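Long-range contact in staphylococcus aureus CymR (Staphylococcus aureus, PDB 3T8R), which probably acts as a dimeric winged-helix transcriptional regulator of the Rrf2 family that senses oxidation through a thiol: residues A[18-23]-A[68-73]. Residues are numbered along the deposited sequence; the frame is centred on the assembly and turned at random.
Sequences ISLAKK and YQLRVP
Y68 meets L20 chiefly through its backbone: the CD2 methyl of L20 lies 3.4 Å from Y68 O and 4.2 Å from Y68 CB, while the phenol ring leads off toward strand 58-60. At L20, CG sits beside the backbone N and anti to the carbonyl carbon (chi1 -67°), and from there the CD2 branch extends to the strand. Q69 follows with its CA 4.0 Å from L20 CD2, and the same methyl thus touches two successive residues of the backbone; the Q69 side chain starts out away from the helix. The pair illustrates how a winged helix-turn-helix domain, the fold of the Rrf2 family, joins its parts: the last turn of helix 8-21 packs against 67-70, the middle strand of the small antiparallel sheet, with I29 and I58 of the flanking strands also touching L20. At L70 a chi1 of -117°, away from the usual staggered values, places CG, and both methyls beyond it meet the helix. CD1 comes to 3.7 Å from L20 CB, and CD2 reaches A21, 3.8 Å from its CA and somewhat farther from its CB. Beside this apolar seam a single water links the two backbones, donating to L20 O, which also accepts from K23 N, at 2.8 Å and accepting from L70 N at 2.9 Å.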
loop_
_atom_site.group_PDB
_atom_site.type_symbol
_atom_site.label_atom_id
_atom_site.label_comp_id
_atom_site.label_asym_id
_atom_site.label_seq_id
_atom_site.Cartn_x
_atom_site.Cartn_y
_atom_site.Cartn_z
ATOM N N ILE A 18 -19.649 -7.687 -1.856
ATOM C CA ILE A 18 -20.371 -6.642 -2.571
ATOM C C ILE A 18 -21.538 -7.252 -3.341
ATOM O O ILE A 18 -22.642 -6.711 -3.343
ATOM C CB ILE A 18 -19.432 -5.845 -3.509
ATOM C CG1 ILE A 18 -18.416 -5.058 -2.680
ATOM C CG2 ILE A 18 -20.229 -4.907 -4.382
ATOM C CD1 ILE A 18 -17.219 -4.548 -3.478
ATOM N N SER A 19 -21.293 -8.395 -3.969
ATOM C CA SER A 19 -22.342 -9.130 -4.676
ATOM C C SER A 19 -23.497 -9.474 -3.741
ATOM O O SER A 19 -24.668 -9.260 -4.057
ATOM C CB SER A 19 -21.778 -10.417 -5.277
ATOM O OG SER A 19 -21.204 -10.156 -6.543
ATOM N N LEU A 20 -23.161 -10.010 -2.580
ATOM C CA LEU A 20 -24.188 -10.377 -1.622
ATOM C C LEU A 20 -24.902 -9.142 -1.078
ATOM O O LEU A 20 -26.110 -9.174 -0.821
ATOM C CB LEU A 20 -23.597 -11.207 -0.474
ATOM C CG LEU A 20 -23.070 -12.603 -0.807
ATOM C CD1 LEU A 20 -22.450 -13.210 0.444
ATOM C CD2 LEU A 20 -24.209 -13.501 -1.290
ATOM N N ALA A 21 -24.159 -8.054 -0.905
ATOM C CA ALA A 21 -24.726 -6.821 -0.383
ATOM C C ALA A 21 -25.726 -6.255 -1.380
ATOM O O ALA A 21 -26.746 -5.678 -1.002
ATOM C CB ALA A 21 -23.626 -5.800 -0.061
ATOM N N LYS A 22 -25.448 -6.448 -2.660
ATOM C CA LYS A 22 -26.333 -5.930 -3.697
ATOM C C LYS A 22 -27.642 -6.699 -3.750
ATOM O O LYS A 22 -28.560 -6.331 -4.482
ATOM C CB LYS A 22 -25.631 -5.947 -5.053
ATOM C CG LYS A 22 -24.687 -4.795 -5.227
ATOM C CD LYS A 22 -23.991 -4.868 -6.567
ATOM C CE LYS A 22 -23.008 -3.733 -6.726
ATOM N NZ LYS A 22 -23.684 -2.429 -6.993
ATOM N N LYS A 23 -27.726 -7.761 -2.961
ATOM C CA LYS A 23 -28.915 -8.593 -2.924
ATOM C C LYS A 23 -29.515 -8.689 -1.523
ATOM O O LYS A 23 -30.477 -9.425 -1.315
ATOM C CB LYS A 23 -28.586 -9.996 -3.438
ATOM C CG LYS A 23 -28.296 -10.051 -4.932
ATOM C CD LYS A 23 -29.570 -10.270 -5.750
ATOM C CE LYS A 23 -30.221 -11.610 -5.412
ATOM N NZ LYS A 23 -31.323 -11.992 -6.350
ATOM N N TYR A 68 -25.775 -18.487 -0.845
ATOM C CA TYR A 68 -25.379 -17.632 0.271
ATOM C C TYR A 68 -26.094 -16.290 0.332
ATOM O O TYR A 68 -26.604 -15.798 -0.670
ATOM C CB TYR A 68 -23.869 -17.403 0.224
ATOM C CG TYR A 68 -23.107 -18.612 0.685
ATOM C CD1 TYR A 68 -22.793 -18.784 2.025
ATOM C CD2 TYR A 68 -22.739 -19.612 -0.212
ATOM C CE1 TYR A 68 -22.111 -19.898 2.460
ATOM C CE2 TYR A 68 -22.055 -20.740 0.226
ATOM C CZ TYR A 68 -21.745 -20.870 1.559
ATOM O OH TYR A 68 -21.059 -21.975 2.009
ATOM N N GLN A 69 -26.105 -15.704 1.528
ATOM C CA GLN A 69 -26.670 -14.382 1.737
ATOM C C GLN A 69 -25.924 -13.709 2.888
ATOM O O GLN A 69 -25.299 -14.373 3.707
ATOM C CB GLN A 69 -28.167 -14.474 2.041
ATOM C CG GLN A 69 -28.480 -15.044 3.410
ATOM C CD GLN A 69 -29.967 -15.291 3.638
ATOM O OE1 GLN A 69 -30.794 -15.037 2.763
ATOM N NE2 GLN A 69 -30.305 -15.793 4.819
ATOM N N LEU A 70 -25.960 -12.385 2.929
ATOM C CA LEU A 70 -25.458 -11.673 4.088
ATOM C C LEU A 70 -26.229 -12.106 5.329
ATOM O O LEU A 70 -27.437 -12.286 5.281
ATOM C CB LEU A 70 -25.676 -10.187 3.878
ATOM C CG LEU A 70 -24.485 -9.246 3.790
ATOM C CD1 LEU A 70 -23.323 -9.821 2.999
ATOM C CD2 LEU A 70 -24.986 -7.952 3.208
ATOM N N ARG A 71 -25.527 -12.274 6.439
ATOM C CA ARG A 71 -26.172 -12.565 7.701
ATOM C C ARG A 71 -26.264 -11.303 8.556
ATOM O O ARG A 71 -27.135 -11.185 9.428
ATOM C CB ARG A 71 -25.391 -13.647 8.440
ATOM C CG ARG A 71 -25.883 -13.845 9.838
ATOM C CD ARG A 71 -25.110 -14.893 10.599
ATOM N NE ARG A 71 -25.596 -14.883 11.970
ATOM C CZ ARG A 71 -25.140 -14.057 12.905
ATOM N NH1 ARG A 71 -24.168 -13.203 12.612
ATOM N NH2 ARG A 71 -25.648 -14.087 14.134
ATOM N N VAL A 72 -25.349 -10.373 8.296
ATOM C CA VAL A 72 -25.289 -9.092 8.966
ATOM C C VAL A 72 -25.494 -8.022 7.903
ATOM O O VAL A 72 -24.982 -8.154 6.786
ATOM C CB VAL A 72 -23.913 -8.933 9.648
ATOM C CG1 VAL A 72 -23.559 -7.472 9.868
ATOM C CG2 VAL A 72 -23.903 -9.729 10.967
ATOM N N PRO A 73 -26.250 -6.965 8.232
ATOM C CA PRO A 73 -26.527 -5.914 7.242
ATOM C C PRO A 73 -25.270 -5.223 6.732
ATOM O O PRO A 73 -24.302 -5.047 7.475
ATOM C CB PRO A 73 -27.432 -4.925 7.993
ATOM C CG PRO A 73 -27.389 -5.333 9.431
ATOM C CD PRO A 73 -26.972 -6.753 9.499
HETATM O O HOH W 1 -27.396 -11.122 0.720
#